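Local coordinates for protein putative LacI-family transcriptional regulator (PDB 3GBV) that probably regulates transcription by binding a small-molecule effector between two lobes of a periplasmic-binding-protein-like domain, as LacI-family regulators do, at residues K7-A12 with H268-K273; P16-L19 with Y23-D26; A60-V65 with K84-A89; A111-N116 with G258-K263; M129-N134 with T245-I250. One frame throughout, in Å; residues are numbered along the deposited sequence.

Contact 1: K7-A12 with H268-K273; sequences KKYTFA and HLIFRK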
# COMPACT_ATOMS: atom_id res chain seq x y z
N LYS A 7 -9.05 -14.11 -38.04
CA LYS A 7 -9.90 -14.07 -36.81
C LYS A 7 -9.15 -13.36 -35.68
O LYS A 7 -8.14 -12.69 -35.93
CB LYS A 7 -10.28 -15.49 -36.39
CG LYS A 7 -11.41 -15.56 -35.36
CD LYS A 7 -12.68 -14.90 -35.89
CE LYS A 7 -13.75 -14.77 -34.81
NZ LYS A 7 -14.14 -16.10 -34.24
N LYS A 8 -9.64 -13.48 -34.45
CA LYS A 8 -9.00 -12.84 -33.31
C LYS A 8 -9.45 -13.43 -31.98
O LYS A 8 -10.35 -14.26 -31.93
CB LYS A 8 -9.28 -11.33 -33.31
CG LYS A 8 -10.76 -10.97 -33.13
CD LYS A 8 -10.94 -9.47 -32.94
CE LYS A 8 -12.39 -9.08 -32.63
NZ LYS A 8 -13.30 -9.18 -33.81
N TYR A 9 -8.81 -12.99 -30.90
CA TYR A 9 -9.16 -13.44 -29.56
C TYR A 9 -10.08 -12.38 -28.98
O TYR A 9 -9.77 -11.18 -29.01
CB TYR A 9 -7.91 -13.58 -28.69
CG TYR A 9 -7.17 -14.88 -28.90
CD1 TYR A 9 -7.73 -16.10 -28.51
CD2 TYR A 9 -5.91 -14.89 -29.49
CE1 TYR A 9 -7.04 -17.30 -28.71
CE2 TYR A 9 -5.21 -16.08 -29.69
CZ TYR A 9 -5.77 -17.28 -29.30
OH TYR A 9 -5.07 -18.45 -29.51
N THR A 10 -11.22 -12.82 -28.45
CA THR A 10 -12.19 -11.90 -27.87
C THR A 10 -12.52 -12.25 -26.42
O THR A 10 -12.99 -13.34 -26.14
CB THR A 10 -13.49 -11.90 -28.70
OG1 THR A 10 -13.18 -11.61 -30.07
CG2 THR A 10 -14.46 -10.83 -28.19
N PHE A 11 -12.25 -11.31 -25.52
CA PHE A 11 -12.53 -11.52 -24.10
C PHE A 11 -13.68 -10.62 -23.70
O PHE A 11 -13.56 -9.40 -23.74
CB PHE A 11 -11.30 -11.18 -23.25
CG PHE A 11 -10.06 -11.94 -23.62
CD1 PHE A 11 -10.10 -13.32 -23.82
CD2 PHE A 11 -8.84 -11.28 -23.74
CE1 PHE A 11 -8.95 -14.03 -24.13
CE2 PHE A 11 -7.68 -11.98 -24.05
CZ PHE A 11 -7.73 -13.36 -24.25
N ALA A 12 -14.80 -11.23 -23.32
CA ALA A 12 -15.96 -10.45 -22.91
C ALA A 12 -15.85 -10.07 -21.43
O ALA A 12 -15.70 -10.95 -20.57
CB ALA A 12 -17.24 -11.25 -23.16
N HIS A 268 -3.63 -18.40 -20.55
CA HIS A 268 -4.34 -19.65 -20.38
C HIS A 268 -4.80 -20.16 -21.73
O HIS A 268 -4.61 -21.33 -22.07
CB HIS A 268 -5.56 -19.49 -19.48
CG HIS A 268 -6.44 -20.70 -19.42
ND1 HIS A 268 -6.01 -21.90 -18.90
CD2 HIS A 268 -7.71 -20.91 -19.83
CE1 HIS A 268 -6.98 -22.79 -18.98
NE2 HIS A 268 -8.02 -22.21 -19.54
N LEU A 269 -5.41 -19.26 -22.51
CA LEU A 269 -5.92 -19.59 -23.83
C LEU A 269 -4.85 -19.53 -24.90
O LEU A 269 -4.77 -20.42 -25.75
CB LEU A 269 -7.07 -18.63 -24.19
CG LEU A 269 -8.30 -18.71 -23.28
CD1 LEU A 269 -9.17 -17.47 -23.45
CD2 LEU A 269 -9.09 -19.97 -23.60
N ILE A 270 -4.03 -18.49 -24.87
CA ILE A 270 -2.97 -18.30 -25.86
C ILE A 270 -1.67 -19.01 -25.51
O ILE A 270 -1.18 -19.83 -26.28
CB ILE A 270 -2.68 -16.79 -26.07
CG1 ILE A 270 -3.98 -16.04 -26.36
CG2 ILE A 270 -1.70 -16.62 -27.23
CD1 ILE A 270 -3.81 -14.54 -26.55
N PHE A 271 -1.09 -18.70 -24.35
CA PHE A 271 0.17 -19.30 -23.93
C PHE A 271 0.03 -20.69 -23.32
O PHE A 271 1.02 -21.28 -22.90
CB PHE A 271 0.88 -18.39 -22.93
CG PHE A 271 1.42 -17.13 -23.53
CD1 PHE A 271 2.79 -16.94 -23.65
CD2 PHE A 271 0.56 -16.14 -23.99
CE1 PHE A 271 3.30 -15.78 -24.23
CE2 PHE A 271 1.06 -14.98 -24.57
CZ PHE A 271 2.44 -14.80 -24.69
N ARG A 272 -1.19 -21.21 -23.28
CA ARG A 272 -1.44 -22.54 -22.72
C ARG A 272 -0.68 -22.70 -21.39
O ARG A 272 -0.09 -23.75 -21.13
CB ARG A 272 -1.00 -23.63 -23.70
CG ARG A 272 -1.74 -23.64 -25.05
CD ARG A 272 -3.22 -23.95 -24.87
NE ARG A 272 -3.95 -24.09 -26.13
CZ ARG A 272 -3.81 -25.11 -26.98
NH1 ARG A 272 -2.95 -26.08 -26.72
NH2 ARG A 272 -4.55 -25.16 -28.07
N LYS A 273 -0.71 -21.67 -20.55
CA LYS A 273 -0.02 -21.71 -19.26
C LYS A 273 -0.93 -22.13 -18.12
O LYS A 273 -2.16 -22.17 -18.25
CB LYS A 273 0.55 -20.33 -18.92
CG LYS A 273 1.81 -19.92 -19.65
CD LYS A 273 2.20 -18.52 -19.22
CE LYS A 273 3.51 -18.05 -19.86
NZ LYS A 273 4.68 -18.85 -19.39
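Tyr9 on strand 9-16 and Ile270 at the C-terminal end of helix 254-270 have the nearest CA atoms of the two segments, 8.7 Å apart, so side chains alone bridge the gap. The chief contact is a CH-pi interaction: Ile270 CG1 sits over one face of the phenol ring, 3.7 Å from the Tyr9 ring centroid and 18° off the ring normal. The branch continues across the same ring, bringing Ile270 CD1 to 3.6 Å from Tyr9 CD2. This follows from an extended isoleucine chain (chi2 178°), which lays CG1 and CD1 along the aromatic surface. Two residues further on, Phe11 comes from the opposite direction to Leu269, and Leu269 CD1 meets the rim of the ring near its plane, 3.5 Å from Phe11 CE1. Phe11 is the buried member and reaches Ile262, Leu265 and Cys266 along the same helix, whereas Ile270 and Tyr9 also rest on Ile43 of strand 43-50. No hydrogen bond or salt bridge joins the two segments. The chemistry is thus wholly apolar: one aliphatic branch over a ring face and one methyl at a ring edge fasten the last turn of the helix to the start of the strand.

Contact 2: P16-L19 with Y23-D26; sequences PKHL and YWTD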
# COMPACT_ATOMS: atom_id res chain seq x y z
N PRO A 16 -20.79 -4.08 -13.89
CA PRO A 16 -22.00 -3.34 -13.55
C PRO A 16 -22.01 -1.96 -14.21
O PRO A 16 -20.99 -1.27 -14.24
CB PRO A 16 -21.92 -3.21 -12.03
CG PRO A 16 -21.12 -4.41 -11.61
CD PRO A 16 -20.04 -4.46 -12.67
N LYS A 17 -23.16 -1.55 -14.73
CA LYS A 17 -23.27 -0.22 -15.34
C LYS A 17 -22.84 0.77 -14.27
O LYS A 17 -23.06 0.54 -13.08
CB LYS A 17 -24.72 0.08 -15.76
CG LYS A 17 -25.20 -0.65 -17.01
CD LYS A 17 -26.71 -0.45 -17.23
CE LYS A 17 -27.22 -1.20 -18.45
NZ LYS A 17 -28.72 -1.26 -18.48
N HIS A 18 -22.21 1.86 -14.69
CA HIS A 18 -21.74 2.87 -13.75
C HIS A 18 -21.44 4.19 -14.47
O HIS A 18 -21.51 4.26 -15.69
CB HIS A 18 -20.46 2.37 -13.07
CG HIS A 18 -19.31 2.16 -14.01
ND1 HIS A 18 -19.22 1.08 -14.84
CD2 HIS A 18 -18.23 2.94 -14.27
CE1 HIS A 18 -18.13 1.18 -15.59
NE2 HIS A 18 -17.51 2.31 -15.26
N LEU A 19 -21.11 5.22 -13.69
CA LEU A 19 -20.77 6.53 -14.25
C LEU A 19 -19.26 6.66 -14.22
O LEU A 19 -18.61 6.12 -13.33
CB LEU A 19 -21.38 7.65 -13.41
CG LEU A 19 -22.88 7.62 -13.12
CD1 LEU A 19 -23.24 8.77 -12.17
CD2 LEU A 19 -23.65 7.74 -14.42
N TYR A 23 -16.01 3.23 -9.17
CA TYR A 23 -15.04 2.17 -9.01
C TYR A 23 -14.56 1.45 -10.27
O TYR A 23 -13.37 1.28 -10.48
CB TYR A 23 -15.55 1.11 -8.04
CG TYR A 23 -14.54 0.01 -7.82
CD1 TYR A 23 -13.42 0.22 -7.01
CD2 TYR A 23 -14.66 -1.22 -8.47
CE1 TYR A 23 -12.44 -0.77 -6.87
CE2 TYR A 23 -13.69 -2.20 -8.34
CZ TYR A 23 -12.59 -1.98 -7.54
OH TYR A 23 -11.63 -2.95 -7.43
N TRP A 24 -15.50 1.04 -11.11
CA TRP A 24 -15.16 0.28 -12.31
C TRP A 24 -14.34 0.97 -13.39
O TRP A 24 -13.72 0.31 -14.22
CB TRP A 24 -16.44 -0.31 -12.90
CG TRP A 24 -17.23 -1.03 -11.85
CD1 TRP A 24 -18.35 -0.58 -11.20
CD2 TRP A 24 -16.90 -2.28 -11.25
NE1 TRP A 24 -18.73 -1.48 -10.23
CE2 TRP A 24 -17.85 -2.53 -10.23
CE3 TRP A 24 -15.87 -3.22 -11.45
CZ2 TRP A 24 -17.81 -3.68 -9.43
CZ3 TRP A 24 -15.83 -4.36 -10.66
CH2 TRP A 24 -16.80 -4.57 -9.66
N THR A 25 -14.33 2.30 -13.37
CA THR A 25 -13.55 3.03 -14.37
C THR A 25 -12.06 2.62 -14.32
O THR A 25 -11.40 2.52 -15.34
CB THR A 25 -13.69 4.54 -14.15
OG1 THR A 25 -15.06 4.91 -14.36
CG2 THR A 25 -12.82 5.31 -15.12
N ASP A 26 -11.55 2.36 -13.12
CA ASP A 26 -10.16 1.96 -12.97
C ASP A 26 -9.92 0.52 -13.45
O ASP A 26 -8.91 0.24 -14.10
CB ASP A 26 -9.73 2.11 -11.51
CG ASP A 26 -9.51 3.56 -11.13
OD1 ASP A 26 -8.82 4.27 -11.89
OD2 ASP A 26 -10.03 3.99 -10.07
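The loop that leads from the first strand of the N-terminal lobe into its first helix, a beta-alpha junction of this periplasmic-binding-protein-like fold, packs Pro16 and His18 against Trp24 of the helix. In LacI-family proteins such loops commonly face the cleft between the lobes. Consistent with that, Tyr23 touches Asp232 and Gln252, and a bound 1,2-ethanediol, probably from the crystallisation liquor, lies about 5 Å from the Trp24 side chain. The indole is held between two groups. On one face Pro16 CD makes a CH-pi contact, 4.0 Å from the centroid of the Trp24 five-membered ring; on the opposite face lies Tyr23 CD2, 3.6 Å above the Trp24 plane. The side chains of Pro16 and Trp24 cross at about a right angle. His18 uses its own face differently: Trp24 CB stands over the centre of the imidazole, 3.6 Å from the His18 ring centroid, while the two aromatic planes are inclined at 58°. The imidazole is brought back beside its own main chain by chi1 of 64°, with CG between the backbone N and the carbonyl carbon. Thr25 OG1 lies near the imidazole plane but is hydrogen-bonded to Gly21 N. A bond from His18 ND1 to Pro16 O, 3.0 Å long and 158° at the hydrogen, helps fix the ring's rotation.

Contact 3: A60-V65 with K84-A89; sequences ATSQAV and KGFTDA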
# COMPACT_ATOMS: atom_id res chain seq x y z
N ALA A 60 -30.81 -11.06 -20.37
CA ALA A 60 -30.76 -10.63 -21.76
C ALA A 60 -29.35 -10.24 -22.18
O ALA A 60 -28.89 -10.64 -23.25
CB ALA A 60 -31.71 -9.46 -21.98
N THR A 61 -28.66 -9.46 -21.35
CA THR A 61 -27.30 -9.04 -21.69
C THR A 61 -26.31 -10.20 -21.59
O THR A 61 -25.43 -10.34 -22.45
CB THR A 61 -26.80 -7.90 -20.76
OG1 THR A 61 -26.55 -8.42 -19.45
CG2 THR A 61 -27.84 -6.79 -20.66
N SER A 62 -26.47 -11.03 -20.56
CA SER A 62 -25.57 -12.17 -20.37
C SER A 62 -25.73 -13.13 -21.53
O SER A 62 -24.75 -13.69 -22.02
CB SER A 62 -25.89 -12.89 -19.06
OG SER A 62 -27.16 -13.51 -19.13
N GLN A 63 -26.97 -13.33 -21.96
CA GLN A 63 -27.27 -14.19 -23.09
C GLN A 63 -26.61 -13.61 -24.34
O GLN A 63 -26.07 -14.35 -25.17
CB GLN A 63 -28.79 -14.27 -23.29
CG GLN A 63 -29.22 -15.10 -24.49
CD GLN A 63 -28.99 -16.59 -24.28
OE1 GLN A 63 -29.67 -17.22 -23.47
NE2 GLN A 63 -28.03 -17.15 -25.01
N ALA A 64 -26.66 -12.29 -24.48
CA ALA A 64 -26.05 -11.63 -25.62
C ALA A 64 -24.55 -11.92 -25.60
O ALA A 64 -23.95 -12.16 -26.64
CB ALA A 64 -26.30 -10.13 -25.56
N VAL A 65 -23.96 -11.89 -24.41
CA VAL A 65 -22.53 -12.17 -24.27
C VAL A 65 -22.23 -13.60 -24.69
O VAL A 65 -21.30 -13.85 -25.45
CB VAL A 65 -22.05 -11.99 -22.81
CG1 VAL A 65 -20.59 -12.41 -22.69
CG2 VAL A 65 -22.20 -10.54 -22.39
N LYS A 84 -26.49 -18.25 -11.84
CA LYS A 84 -26.36 -19.68 -12.13
C LYS A 84 -26.53 -20.01 -13.62
O LYS A 84 -25.76 -20.78 -14.19
CB LYS A 84 -27.36 -20.48 -11.30
CG LYS A 84 -27.12 -21.97 -11.35
CD LYS A 84 -28.07 -22.71 -10.43
CE LYS A 84 -27.64 -24.16 -10.30
NZ LYS A 84 -27.44 -24.78 -11.64
N GLY A 85 -27.54 -19.41 -14.24
CA GLY A 85 -27.76 -19.68 -15.65
C GLY A 85 -26.57 -19.28 -16.50
O GLY A 85 -26.18 -20.01 -17.43
N PHE A 86 -25.98 -18.13 -16.19
CA PHE A 86 -24.84 -17.63 -16.95
C PHE A 86 -23.63 -18.55 -16.85
O PHE A 86 -23.11 -19.01 -17.86
CB PHE A 86 -24.49 -16.21 -16.47
CG PHE A 86 -23.45 -15.52 -17.32
CD1 PHE A 86 -23.56 -15.49 -18.71
CD2 PHE A 86 -22.36 -14.89 -16.72
CE1 PHE A 86 -22.59 -14.85 -19.49
CE2 PHE A 86 -21.40 -14.25 -17.49
CZ PHE A 86 -21.51 -14.23 -18.87
N THR A 87 -23.19 -18.82 -15.63
CA THR A 87 -22.04 -19.68 -15.39
C THR A 87 -22.23 -21.12 -15.86
O THR A 87 -21.28 -21.76 -16.31
CB THR A 87 -21.66 -19.66 -13.89
OG1 THR A 87 -22.80 -20.01 -13.10
CG2 THR A 87 -21.16 -18.27 -13.48
N ASP A 88 -23.45 -21.65 -15.75
CA ASP A 88 -23.71 -23.01 -16.22
C ASP A 88 -23.53 -23.04 -17.74
O ASP A 88 -22.96 -23.99 -18.30
CB ASP A 88 -25.12 -23.48 -15.88
CG ASP A 88 -25.25 -23.97 -14.45
OD1 ASP A 88 -24.23 -24.39 -13.87
OD2 ASP A 88 -26.38 -23.96 -13.92
N ALA A 89 -24.00 -21.99 -18.39
CA ALA A 89 -23.90 -21.88 -19.84
C ALA A 89 -22.45 -21.73 -20.28
O ALA A 89 -22.07 -22.25 -21.33
CB ALA A 89 -24.73 -20.69 -20.33
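Apolar packing between Ser62 and Val65 of helix 55-66 and Phe86 of helix 84-93 carries this contact, and all three residues are buried. The backbones come nearest at Ser62 and Phe86, whose CA atoms are 6.5 Å apart, a close approach consistent with the small serine side chain at this point. Phe86 CG is anti to its backbone N (chi1 -172°), an orientation that carries the ring across to the other helix. Ser62 CB meets it obliquely, 3.5 Å from Phe86 CD1. Further round the ring Val65 CG1 arrives at the edge, near the plane, in a looser contact 4.3 Å from Phe86 CZ. The main chain takes part as well, since Ser62 O lies 3.5 Å from Phe86 CE1.

Polar interactions stay within each helix. The Ser62 hydroxyl turns back along its own helix to Val59 O, which satisfies the buried oxygen and leaves CB as the group that touches the ring. On helix 84-93 a salt bridge one turn apart joins Lys84 NZ to Asp88 OD2 at 2.6 Å, through the syn lone pair of the carboxylate. No hydrogen bond or salt bridge crosses between the segments.

Beneath the pair, Val65 rests on Ala12 and Phe86 on Leu14, both of strand 9-16. Two neighbouring helices packed over one face of a parallel sheet, each linking strands of that sheet, are typical of the Rossmann-like lobe of periplasmic-binding-protein folds.

Contact 4: A111-N116 with G258-K263; sequences AFFGQN and GFNSIK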
# COMPACT_ATOMS: atom_id res chain seq x y z
N ALA A 111 -10.24 -18.38 -12.41
CA ALA A 111 -9.43 -17.56 -11.53
C ALA A 111 -10.23 -16.41 -10.90
O ALA A 111 -11.24 -15.96 -11.46
CB ALA A 111 -8.24 -17.00 -12.29
N PHE A 112 -9.76 -15.93 -9.75
CA PHE A 112 -10.41 -14.85 -9.02
C PHE A 112 -9.40 -13.80 -8.61
O PHE A 112 -8.29 -14.13 -8.19
CB PHE A 112 -11.09 -15.38 -7.75
CG PHE A 112 -11.52 -14.30 -6.78
CD1 PHE A 112 -12.62 -13.49 -7.05
CD2 PHE A 112 -10.81 -14.08 -5.60
CE1 PHE A 112 -13.01 -12.49 -6.16
CE2 PHE A 112 -11.20 -13.08 -4.70
CZ PHE A 112 -12.29 -12.28 -4.99
N PHE A 113 -9.80 -12.55 -8.75
CA PHE A 113 -8.96 -11.41 -8.40
C PHE A 113 -9.82 -10.49 -7.56
O PHE A 113 -10.86 -9.99 -8.02
CB PHE A 113 -8.48 -10.66 -9.65
CG PHE A 113 -7.48 -11.42 -10.47
CD1 PHE A 113 -6.13 -11.39 -10.14
CD2 PHE A 113 -7.89 -12.21 -11.54
CE1 PHE A 113 -5.20 -12.12 -10.86
CE2 PHE A 113 -6.96 -12.94 -12.27
CZ PHE A 113 -5.62 -12.90 -11.93
N GLY A 114 -9.39 -10.29 -6.32
CA GLY A 114 -10.11 -9.45 -5.39
C GLY A 114 -9.53 -9.62 -4.00
O GLY A 114 -8.60 -10.41 -3.79
N GLN A 115 -10.07 -8.89 -3.04
CA GLN A 115 -9.57 -9.01 -1.69
C GLN A 115 -10.15 -10.21 -0.99
O GLN A 115 -11.17 -10.77 -1.40
CB GLN A 115 -9.91 -7.78 -0.85
CG GLN A 115 -9.30 -6.47 -1.29
CD GLN A 115 -9.50 -5.38 -0.26
OE1 GLN A 115 -10.56 -5.28 0.36
NE2 GLN A 115 -8.48 -4.56 -0.07
N ASN A 116 -9.46 -10.62 0.06
CA ASN A 116 -9.95 -11.69 0.90
C ASN A 116 -10.91 -10.85 1.76
O ASN A 116 -10.49 -10.18 2.73
CB ASN A 116 -8.82 -12.25 1.75
CG ASN A 116 -9.32 -13.21 2.81
OD1 ASN A 116 -10.24 -12.88 3.57
ND2 ASN A 116 -8.74 -14.40 2.85
N GLY A 258 -8.03 -5.62 -13.21
CA GLY A 258 -8.50 -5.70 -14.58
C GLY A 258 -7.39 -6.19 -15.49
O GLY A 258 -7.58 -7.06 -16.34
N PHE A 259 -6.21 -5.62 -15.30
CA PHE A 259 -5.06 -5.99 -16.09
C PHE A 259 -4.81 -7.50 -15.95
O PHE A 259 -4.73 -8.22 -16.95
CB PHE A 259 -3.82 -5.22 -15.62
CG PHE A 259 -2.62 -5.42 -16.49
CD1 PHE A 259 -2.45 -4.67 -17.64
CD2 PHE A 259 -1.69 -6.40 -16.18
CE1 PHE A 259 -1.36 -4.88 -18.48
CE2 PHE A 259 -0.59 -6.63 -17.01
CZ PHE A 259 -0.43 -5.86 -18.17
N ASN A 260 -4.71 -7.97 -14.71
CA ASN A 260 -4.48 -9.39 -14.45
C ASN A 260 -5.55 -10.32 -15.00
O ASN A 260 -5.24 -11.44 -15.42
CB ASN A 260 -4.33 -9.62 -12.94
CG ASN A 260 -2.94 -9.32 -12.45
OD1 ASN A 260 -2.25 -8.47 -13.02
ND2 ASN A 260 -2.53 -9.99 -11.39
N SER A 261 -6.81 -9.88 -15.01
CA SER A 261 -7.87 -10.73 -15.53
C SER A 261 -7.58 -11.11 -16.97
O SER A 261 -7.64 -12.28 -17.34
CB SER A 261 -9.23 -10.02 -15.46
OG SER A 261 -9.68 -9.94 -14.12
N ILE A 262 -7.25 -10.09 -17.77
CA ILE A 262 -6.95 -10.27 -19.19
C ILE A 262 -5.66 -11.06 -19.38
O ILE A 262 -5.57 -11.94 -20.24
CB ILE A 262 -6.80 -8.92 -19.90
CG1 ILE A 262 -8.04 -8.06 -19.68
CG2 ILE A 262 -6.58 -9.15 -21.39
CD1 ILE A 262 -9.31 -8.64 -20.28
N LYS A 263 -4.65 -10.73 -18.58
CA LYS A 263 -3.37 -11.42 -18.65
C LYS A 263 -3.59 -12.92 -18.42
O LYS A 263 -3.08 -13.76 -19.17
CB LYS A 263 -2.41 -10.87 -17.59
CG LYS A 263 -1.04 -11.53 -17.59
CD LYS A 263 -0.17 -11.01 -16.46
CE LYS A 263 1.20 -11.66 -16.46
NZ LYS A 263 1.11 -13.15 -16.35
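Phe113, on strand 111-114, points toward helix 254-270 and gives up more surface here than any other residue of the two segments, with Asn260 next and Ser261 third. Phe113 CA lies 7.2 Å from Ser261 CA, close enough for the ring to rest directly on the helix surface. Asn260 CB stands over one face, 3.8 Å from the Phe113 ring centroid and 28° off the normal, a CH-pi contact displaced toward CE1. There the separation tightens to 3.4 Å between Asn260 CB and Phe113 CE1. The amide does not lie flat on the ring: the two planes are 82° apart. CB already points toward the ring; with CG anti to the carbonyl carbon (chi1 -82°) the amide follows, and Asn260 ND2 reaches the rim, 3.5 Å from Phe113 CE1. Ser261 N lies above the ring as packing, 4.1 Å from the Phe113 plane and toward the rim, and Ser261 OG is 3.9 Å from Phe113 CD2. That hydroxyl is engaged with Gln257 O one turn earlier. Ser261 also touches Ile98 and Ile100 of the adjoining strand, and Ile262 turns to helix 23-37. A helix laid across a parallel sheet in this way is typical of the N-terminal lobe of the type I periplasmic-binding-protein fold, in which the chain re-enters from the C-terminal lobe just before helix 254-270.

Contact 5: M129-N134 with T245-I250; sequences MLLAVN and TVSFLI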
# COMPACT_ATOMS: atom_id res chain seq x y z
N MSE A 129 -11.23 0.85 15.26
CA MSE A 129 -11.10 0.86 16.71
C MSE A 129 -9.90 1.65 17.22
O MSE A 129 -9.85 2.00 18.40
CB MSE A 129 -11.04 -0.58 17.23
CG MSE A 129 -12.36 -1.30 17.05
SE MSE A 129 -13.78 -0.24 17.95
CE MSE A 129 -14.74 0.64 16.54
N LEU A 130 -8.94 1.92 16.34
CA LEU A 130 -7.76 2.71 16.68
C LEU A 130 -8.27 4.15 16.77
O LEU A 130 -7.75 4.98 17.51
CB LEU A 130 -6.71 2.61 15.56
CG LEU A 130 -5.53 3.60 15.67
CD1 LEU A 130 -4.58 3.13 16.77
CD2 LEU A 130 -4.77 3.68 14.34
N LEU A 131 -9.30 4.41 15.97
CA LEU A 131 -9.96 5.70 15.85
C LEU A 131 -11.03 5.90 16.94
O LEU A 131 -11.13 6.97 17.53
CB LEU A 131 -10.64 5.76 14.48
CG LEU A 131 -10.49 6.92 13.52
CD1 LEU A 131 -9.03 7.14 13.18
CD2 LEU A 131 -11.28 6.60 12.27
N ALA A 132 -11.80 4.85 17.20
CA ALA A 132 -12.89 4.90 18.18
C ALA A 132 -12.59 4.22 19.50
O ALA A 132 -13.49 3.70 20.16
CB ALA A 132 -14.14 4.29 17.58
N VAL A 133 -11.32 4.24 19.90
CA VAL A 133 -10.88 3.62 21.13
C VAL A 133 -11.96 3.52 22.21
O VAL A 133 -12.45 2.43 22.51
CB VAL A 133 -9.68 4.36 21.73
CG1 VAL A 133 -8.75 3.37 22.43
CG2 VAL A 133 -8.94 5.13 20.64
N ASN A 134 -12.32 4.66 22.79
CA ASN A 134 -13.32 4.69 23.85
C ASN A 134 -14.68 5.18 23.37
O ASN A 134 -15.18 6.21 23.83
CB ASN A 134 -12.82 5.56 25.01
CG ASN A 134 -11.50 5.08 25.57
OD1 ASN A 134 -11.38 3.96 26.06
ND2 ASN A 134 -10.48 5.94 25.50
N THR A 245 -13.33 14.41 6.35
CA THR A 245 -14.56 13.68 6.68
C THR A 245 -14.28 12.19 6.73
O THR A 245 -14.90 11.45 7.49
CB THR A 245 -15.67 13.97 5.67
OG1 THR A 245 -15.16 13.82 4.34
CG2 THR A 245 -16.19 15.39 5.86
N VAL A 246 -13.33 11.75 5.90
CA VAL A 246 -12.91 10.35 5.85
C VAL A 246 -11.50 10.30 6.46
O VAL A 246 -10.65 11.12 6.11
CB VAL A 246 -12.88 9.82 4.40
CG1 VAL A 246 -12.20 8.46 4.35
CG2 VAL A 246 -14.29 9.73 3.86
N SER A 247 -11.28 9.36 7.37
CA SER A 247 -9.98 9.21 8.04
C SER A 247 -9.06 8.21 7.35
O SER A 247 -7.86 8.41 7.27
CB SER A 247 -10.17 8.76 9.49
OG SER A 247 -10.97 9.67 10.21
N PHE A 248 -9.64 7.12 6.87
CA PHE A 248 -8.88 6.10 6.17
C PHE A 248 -9.68 5.61 4.97
O PHE A 248 -10.92 5.60 4.99
CB PHE A 248 -8.60 4.89 7.08
CG PHE A 248 -7.81 5.21 8.32
CD1 PHE A 248 -6.54 5.78 8.24
CD2 PHE A 248 -8.31 4.88 9.58
CE1 PHE A 248 -5.79 6.02 9.39
CE2 PHE A 248 -7.56 5.12 10.74
CZ PHE A 248 -6.30 5.69 10.65
N LEU A 249 -8.95 5.21 3.94
CA LEU A 249 -9.54 4.62 2.75
C LEU A 249 -8.75 3.34 2.53
O LEU A 249 -7.52 3.32 2.66
CB LEU A 249 -9.42 5.53 1.52
CG LEU A 249 -10.32 6.78 1.48
CD1 LEU A 249 -9.99 7.62 0.24
CD2 LEU A 249 -11.79 6.36 1.48
N ILE A 250 -9.45 2.26 2.22
CA ILE A 250 -8.80 0.98 1.96
C ILE A 250 -8.86 0.75 0.46
O ILE A 250 -9.94 0.80 -0.13
CB ILE A 250 -9.50 -0.15 2.71
CG1 ILE A 250 -9.36 0.09 4.22
CG2 ILE A 250 -8.93 -1.49 2.28
CD1 ILE A 250 -10.21 -0.82 5.11
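Leu131 sends one methyl against Ser247 and the other against Phe248, joining helix 117-131 to strand 246-251. Its chi1 of -130° is far from any staggered position, which suggests either local strain or some uncertainty in the modelled side chain. As placed, CD1 goes to the aromatic ring and CD2 to the serine. Leu131 CD1 is 3.5 Å from Phe248 CE2, approaching obliquely as the two side chains run past each other in opposite directions. The other branch, Leu131 CD2, lies equally far, at 3.7 Å, from Ser247 CB and from Ser247 OG.

Leu130 adopts a more ordinary shape, with CG anti to the backbone N (chi1 169°). Its CD2 reaches the same ring end, but only loosely, 4.5 Å from Phe248 CZ. Phe248 extends toward the helix, and the preceding Ser247 CB sits 4.3 Å above its ring plane near the rim. Ser247 and Phe248 can both face the leucines because the chain turns a corner at Ser247, interrupting the usual alternation of a strand. The nearest CA atoms, those of Leu131 and Ser247, are 8.6 Å apart, and no hydrogen bond bridges the segments.

The second subunit adds its Leu131 against Leu130 and its Leu130 against Phe248, placing the contact at the dimer interface. Within the chain, Leu131 and Ser247 also touch Ser227 of strand 227-231, and Phe248 packs on Ile229 of that strand and on Met127 of helix 117-131.

Overall arrangement
Contacts 3 and 4 are buried, contacts 1 and 5 partly so, and contact 2 lies at the surface. Contacts 1 and 4 both set helix 254-270 against the parallel sheet of the N-terminal lobe and meet where Phe11 packs on Ile262. Contact 3 joins two helices and reaches contact 1 through Ala12 and Val65. Contact 5 belongs to the other lobe, its centre about 44 Å from that of contact 1, yet Gln115 touching Ile250 connects it to contact 4. No contact has a hydrogen bond between its segments. CH-pi packing marks contacts 1, 2 and 4; aliphatic groups against a phenylalanine ring, without CH-pi geometry, mark contacts 3 and 5; contact 2 alone pairs two aromatic rings.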